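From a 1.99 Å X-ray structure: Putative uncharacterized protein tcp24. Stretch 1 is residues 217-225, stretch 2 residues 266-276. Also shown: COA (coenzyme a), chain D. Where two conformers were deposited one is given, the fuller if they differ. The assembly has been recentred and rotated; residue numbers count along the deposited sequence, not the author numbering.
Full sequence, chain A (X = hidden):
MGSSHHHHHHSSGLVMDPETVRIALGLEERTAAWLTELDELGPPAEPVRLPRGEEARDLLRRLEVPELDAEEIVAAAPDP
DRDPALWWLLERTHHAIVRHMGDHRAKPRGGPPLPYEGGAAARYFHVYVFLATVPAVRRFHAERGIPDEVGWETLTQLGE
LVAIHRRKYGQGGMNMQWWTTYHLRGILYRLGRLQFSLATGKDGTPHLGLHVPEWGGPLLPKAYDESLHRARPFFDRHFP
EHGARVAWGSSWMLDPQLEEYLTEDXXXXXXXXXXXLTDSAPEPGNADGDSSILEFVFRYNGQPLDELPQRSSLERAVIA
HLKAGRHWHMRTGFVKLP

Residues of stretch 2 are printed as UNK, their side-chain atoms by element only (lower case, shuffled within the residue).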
# COMPACT_ATOMS: atom_id res chain seq x y z
N GLY A 217 -13.82 -2.42 8.53
CA GLY A 217 -14.65 -3.53 9.00
C GLY A 217 -14.72 -4.73 8.05
O GLY A 217 -13.96 -4.80 7.08
N PRO A 218 -15.63 -5.68 8.33
CA PRO A 218 -15.73 -6.89 7.52
C PRO A 218 -16.06 -6.64 6.06
O PRO A 218 -16.64 -5.60 5.71
CB PRO A 218 -16.87 -7.69 8.19
CG PRO A 218 -16.88 -7.20 9.60
CD PRO A 218 -16.52 -5.74 9.52
N LEU A 219 -15.70 -7.59 5.21
CA LEU A 219 -15.99 -7.51 3.79
C LEU A 219 -17.44 -7.95 3.54
O LEU A 219 -17.70 -8.98 2.91
CB LEU A 219 -15.01 -8.41 3.02
CG LEU A 219 -14.29 -7.91 1.77
CD1 LEU A 219 -13.89 -9.09 0.90
CD2 LEU A 219 -15.10 -6.90 0.97
N LEU A 220 -18.39 -7.17 4.06
CA LEU A 220 -19.82 -7.48 3.95
C LEU A 220 -20.26 -7.48 2.48
O LEU A 220 -19.85 -6.61 1.71
CB LEU A 220 -20.65 -6.46 4.75
CG LEU A 220 -20.49 -6.35 6.28
CD1 LEU A 220 -21.37 -5.24 6.83
CD2 LEU A 220 -20.82 -7.67 6.98
N PRO A 221 -21.06 -8.49 2.08
CA PRO A 221 -21.54 -8.57 0.70
C PRO A 221 -22.15 -7.29 0.13
O PRO A 221 -21.83 -6.95 -1.02
CB PRO A 221 -22.56 -9.71 0.76
CG PRO A 221 -21.88 -10.66 1.69
CD PRO A 221 -21.26 -9.78 2.76
N LYS A 222 -22.97 -6.57 0.90
CA LYS A 222 -23.55 -5.31 0.42
C LYS A 222 -22.52 -4.20 0.22
O LYS A 222 -22.68 -3.39 -0.67
CB LYS A 222 -24.65 -4.78 1.36
CG LYS A 222 -26.03 -5.33 1.09
CD LYS A 222 -26.53 -6.14 2.26
CE LYS A 222 -28.01 -5.88 2.54
NZ LYS A 222 -28.90 -6.33 1.43
N ALA A 223 -21.49 -4.18 1.05
CA ALA A 223 -20.42 -3.18 0.90
C ALA A 223 -19.55 -3.52 -0.31
O ALA A 223 -19.19 -2.64 -1.10
CB ALA A 223 -19.59 -3.12 2.17
N TYR A 224 -19.21 -4.80 -0.45
CA TYR A 224 -18.47 -5.29 -1.62
C TYR A 224 -19.23 -4.96 -2.93
O TYR A 224 -18.63 -4.45 -3.89
CB TYR A 224 -18.23 -6.79 -1.48
CG TYR A 224 -17.75 -7.52 -2.73
CD1 TYR A 224 -16.40 -7.66 -3.02
CD2 TYR A 224 -18.67 -8.10 -3.61
CE1 TYR A 224 -15.97 -8.34 -4.17
CE2 TYR A 224 -18.25 -8.77 -4.75
CZ TYR A 224 -16.91 -8.89 -5.03
OH TYR A 224 -16.53 -9.57 -6.18
N ASP A 225 -20.53 -5.24 -2.94
CA ASP A 225 -21.35 -5.03 -4.13
C ASP A 225 -21.47 -3.56 -4.51
O ASP A 225 -21.44 -3.22 -5.69
CB ASP A 225 -22.74 -5.66 -3.95
CG ASP A 225 -22.72 -7.17 -4.10
OD1 ASP A 225 -21.89 -7.69 -4.88
OD2 ASP A 225 -23.53 -7.84 -3.44
N UNK A 266 -18.80 -17.18 6.37
CA UNK A 266 -17.60 -16.42 6.00
C UNK A 266 -17.87 -15.53 4.80
O UNK A 266 -18.41 -15.98 3.78
c UNK A 266 -16.42 -17.35 5.73
o UNK A 266 -15.39 -16.70 4.99
N UNK A 267 -17.53 -14.25 4.93
CA UNK A 267 -17.63 -13.30 3.82
C UNK A 267 -16.73 -13.69 2.65
O UNK A 267 -17.14 -13.61 1.49
c UNK A 267 -17.31 -11.88 4.30
n UNK A 267 -17.92 -10.65 6.31
c UNK A 267 -18.36 -11.35 5.27
o UNK A 267 -19.55 -11.57 5.07
N UNK A 268 -15.50 -14.10 2.96
CA UNK A 268 -14.54 -14.57 1.95
C UNK A 268 -15.14 -15.72 1.13
O UNK A 268 -15.19 -15.65 -0.10
c UNK A 268 -13.18 -14.94 2.59
c UNK A 268 -12.29 -15.70 1.60
c UNK A 268 -11.29 -13.88 4.00
c UNK A 268 -12.48 -13.66 3.09
N UNK A 269 -15.64 -16.74 1.81
CA UNK A 269 -16.22 -17.90 1.13
C UNK A 269 -17.35 -17.48 0.20
O UNK A 269 -17.31 -17.76 -1.00
c UNK A 269 -16.65 -19.02 2.11
c UNK A 269 -15.45 -19.46 2.97
c UNK A 269 -17.24 -20.21 1.36
c UNK A 269 -14.32 -20.12 2.20
N UNK A 270 -18.35 -16.77 0.75
CA UNK A 270 -19.51 -16.33 -0.04
C UNK A 270 -19.09 -15.52 -1.28
O UNK A 270 -19.55 -15.80 -2.39
c UNK A 270 -21.14 -16.20 1.96
o UNK A 270 -22.48 -14.34 2.66
c UNK A 270 -20.46 -15.48 0.81
n UNK A 270 -21.31 -15.41 4.24
c UNK A 270 -21.70 -15.23 2.99
N UNK A 271 -18.20 -14.55 -1.10
CA UNK A 271 -17.83 -13.66 -2.19
C UNK A 271 -16.85 -14.28 -3.21
O UNK A 271 -16.94 -13.97 -4.40
c UNK A 271 -17.52 -10.30 -0.18
c UNK A 271 -18.26 -11.48 -0.82
c UNK A 271 -19.45 -11.00 -1.65
c UNK A 271 -17.29 -12.32 -1.66
N UNK A 272 -15.94 -15.13 -2.75
CA UNK A 272 -15.01 -15.83 -3.68
C UNK A 272 -15.76 -16.68 -4.71
O UNK A 272 -15.24 -16.96 -5.79
c UNK A 272 -14.00 -16.68 -2.91
N UNK A 273 -16.98 -17.07 -4.36
CA UNK A 273 -17.85 -17.85 -5.26
C UNK A 273 -18.21 -17.14 -6.56
O UNK A 273 -18.50 -17.79 -7.57
n UNK A 273 -21.02 -20.42 -0.25
c UNK A 273 -18.97 -19.67 -3.88
n UNK A 273 -19.72 -21.09 -2.03
c UNK A 273 -20.18 -21.29 -0.80
c UNK A 273 -19.12 -18.31 -4.54
n UNK A 273 -19.80 -22.36 -0.11
c UNK A 273 -20.07 -19.95 -2.87
N UNK A 274 -18.20 -15.81 -6.54
CA UNK A 274 -18.42 -15.03 -7.76
C UNK A 274 -17.18 -14.95 -8.67
O UNK A 274 -17.29 -14.56 -9.83
c UNK A 274 -21.42 -13.88 -7.36
c UNK A 274 -22.69 -13.49 -5.34
c UNK A 274 -20.30 -13.24 -5.35
c UNK A 274 -20.24 -13.59 -6.69
c UNK A 274 -22.64 -13.84 -6.69
c UNK A 274 -18.92 -13.62 -7.42
c UNK A 274 -21.51 -13.19 -4.67
N UNK A 275 -16.01 -15.31 -8.15
CA UNK A 275 -14.76 -15.15 -8.88
C UNK A 275 -14.44 -16.31 -9.78
O UNK A 275 -14.75 -17.45 -9.47
c UNK A 275 -14.63 -13.01 -6.45
c UNK A 275 -12.75 -9.96 -6.97
c UNK A 275 -13.69 -13.50 -7.36
c UNK A 275 -11.13 -10.90 -8.56
c UNK A 275 -11.64 -9.82 -7.81
c UNK A 275 -11.71 -12.17 -8.50
c UNK A 275 -12.82 -12.36 -7.68
c UNK A 275 -13.34 -11.22 -6.91
c UNK A 275 -13.60 -14.89 -7.91
n UNK A 275 -14.41 -11.67 -6.21
N UNK A 276 -13.82 -16.01 -10.92
CA UNK A 276 -13.32 -17.04 -11.83
C UNK A 276 -11.80 -17.05 -11.74
O UNK A 276 -11.14 -16.08 -12.11
c UNK A 276 -13.73 -16.74 -13.29
c UNK A 276 -13.29 -17.87 -14.23
o UNK A 276 -15.15 -16.58 -13.36
N1A COA D . -7.20 -11.68 10.72
C2A COA D . -7.78 -12.44 11.67
N3A COA D . -9.02 -12.94 11.56
C4A COA D . -9.76 -12.70 10.45
C5A COA D . -9.19 -11.88 9.37
C6A COA D . -7.82 -11.36 9.56
N6A COA D . -7.20 -10.60 8.63
N7A COA D . -10.14 -11.81 8.41
C8A COA D . -11.21 -12.52 8.83
N9A COA D . -10.99 -13.04 10.06
C1B COA D . -11.92 -13.89 10.84
C2B COA D . -13.29 -13.27 11.03
O2B COA D . -13.31 -12.46 12.20
C3B COA D . -14.17 -14.50 11.14
O3B COA D . -13.99 -15.07 12.44
P3B COA D . -15.06 -16.06 13.14
O7A COA D . -16.16 -15.13 13.54
O8A COA D . -14.25 -16.67 14.25
O9A COA D . -15.46 -17.06 12.08
C4B COA D . -13.53 -15.44 10.12
O4B COA D . -12.15 -15.10 10.11
C5B COA D . -14.13 -15.36 8.72
O5B COA D . -13.92 -14.04 8.18
P1A COA D . -14.63 -13.52 6.84
O1A COA D . -16.07 -13.16 7.08
O2A COA D . -14.29 -14.51 5.76
O3A COA D . -13.79 -12.16 6.53
P2A COA D . -14.12 -10.70 7.11
O4A COA D . -15.11 -10.02 6.20
O5A COA D . -14.43 -10.75 8.58
O6A COA D . -12.67 -10.02 6.96
CBP COA D . -11.04 -8.74 5.62
CCP COA D . -12.09 -9.85 5.66
CDP COA D . -10.50 -8.75 4.20
CEP COA D . -11.72 -7.42 5.93
CAP COA D . -9.92 -9.03 6.64
OAP COA D . -9.38 -10.34 6.42
C9P COA D . -8.76 -8.05 6.66
O9P COA D . -8.88 -6.96 7.19
N8P COA D . -7.60 -8.46 6.13
C7P COA D . -6.47 -7.57 5.94
C6P COA D . -6.49 -6.95 4.55
C5P COA D . -6.30 -8.01 3.47
O5P COA D . -6.04 -9.17 3.78
N4P COA D . -6.47 -7.60 2.21
C3P COA D . -6.10 -8.43 1.07
C2P COA D . -4.60 -8.45 0.81
S1P COA D . -4.22 -9.50 -0.63

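Position 266 carries one carbon and one oxygen, too far from stretch 1 to touch it. A lone hydroxyl on CB is serine, Ser266. Its OG donates to O2A of coenzyme A (2.6 Å) and accepts from the backbone N of residue 269 (3.2 Å), capping the helix that begins at 267.

Position 267 has two carbons, the second bearing one oxygen and one nitrogen: a short amide, hence Asn267. Its CB lies 3.2 Å from Leu219 O and its OD1 3.4 Å from Pro221 CD, while ND2 donates to O4A of the coenzyme (2.9 Å). The same O4A accepts from Leu219 N (2.7 Å), so one phosphate oxygen ties both stretches together.

Position 268 shows four carbons forked at the first, one arm two carbons long: Ile268. Its CB points away from stretch 1; the apolar side chain is buried, while its backbone N donates to coenzyme O2A (3.1 Å). Position 269 has the same forked pattern and is Ile269, a buried apolar side chain that takes no part in this contact.

At 270, three carbons end in one oxygen and one nitrogen, the longer amide: Gln270. Its CB points toward stretch 1, and OE1 lies 3.9 Å from Pro221 CG, a light contact that leaves a polar side chain partly exposed.

Position 271 has four carbons forked at the second, which is leucine. Leu271 CD2 reaches Tyr224 CD2 at 3.6 Å and Pro221 CB at 4.1 Å, while CD1 meets Leu219 CD1 at 4.0 Å. CD1 also sits 4.3 Å from the centroid of the Tyr224 ring, an off-centre CH-pi contact. A fork beyond CB lets two methyls spread among these neighbours.

A single carbon at 272 makes Ala272, facing away, a small side chain compatible with the helix. At 273, three carbons, a nitrogen and a carbon with two more nitrogens form a guanidinium: Arg273, exposed, where its charge is readily solvated. At 274, one carbon leads to a six-carbon ring: Phe274, whose CB points toward stretch 1 but whose ring stops short of contact.

Position 275 carries one carbon, then fused five- and six-membered rings holding eight carbons and one nitrogen, an indole: Trp275. Its NE1 donates a weak hydrogen bond to Tyr224 OH (3.0 Å, 127°), giving the N-H of this buried side chain an acceptor, though at a poor angle. At 276, one carbon bears an oxygen and a second carbon: Thr276, whose hydroxyl suits an exposed site clear of stretch 1.

The contact thus has an apolar centre, Leu271 against Leu219, Pro221 and Tyr224, with the Trp275–Tyr224 bond toward one end and, near Asn267, O4A of the coenzyme joining the backbone of Leu219 to the Asn267 side chain.

Stretch 2, residues 266-276: SNIIQLARFWT
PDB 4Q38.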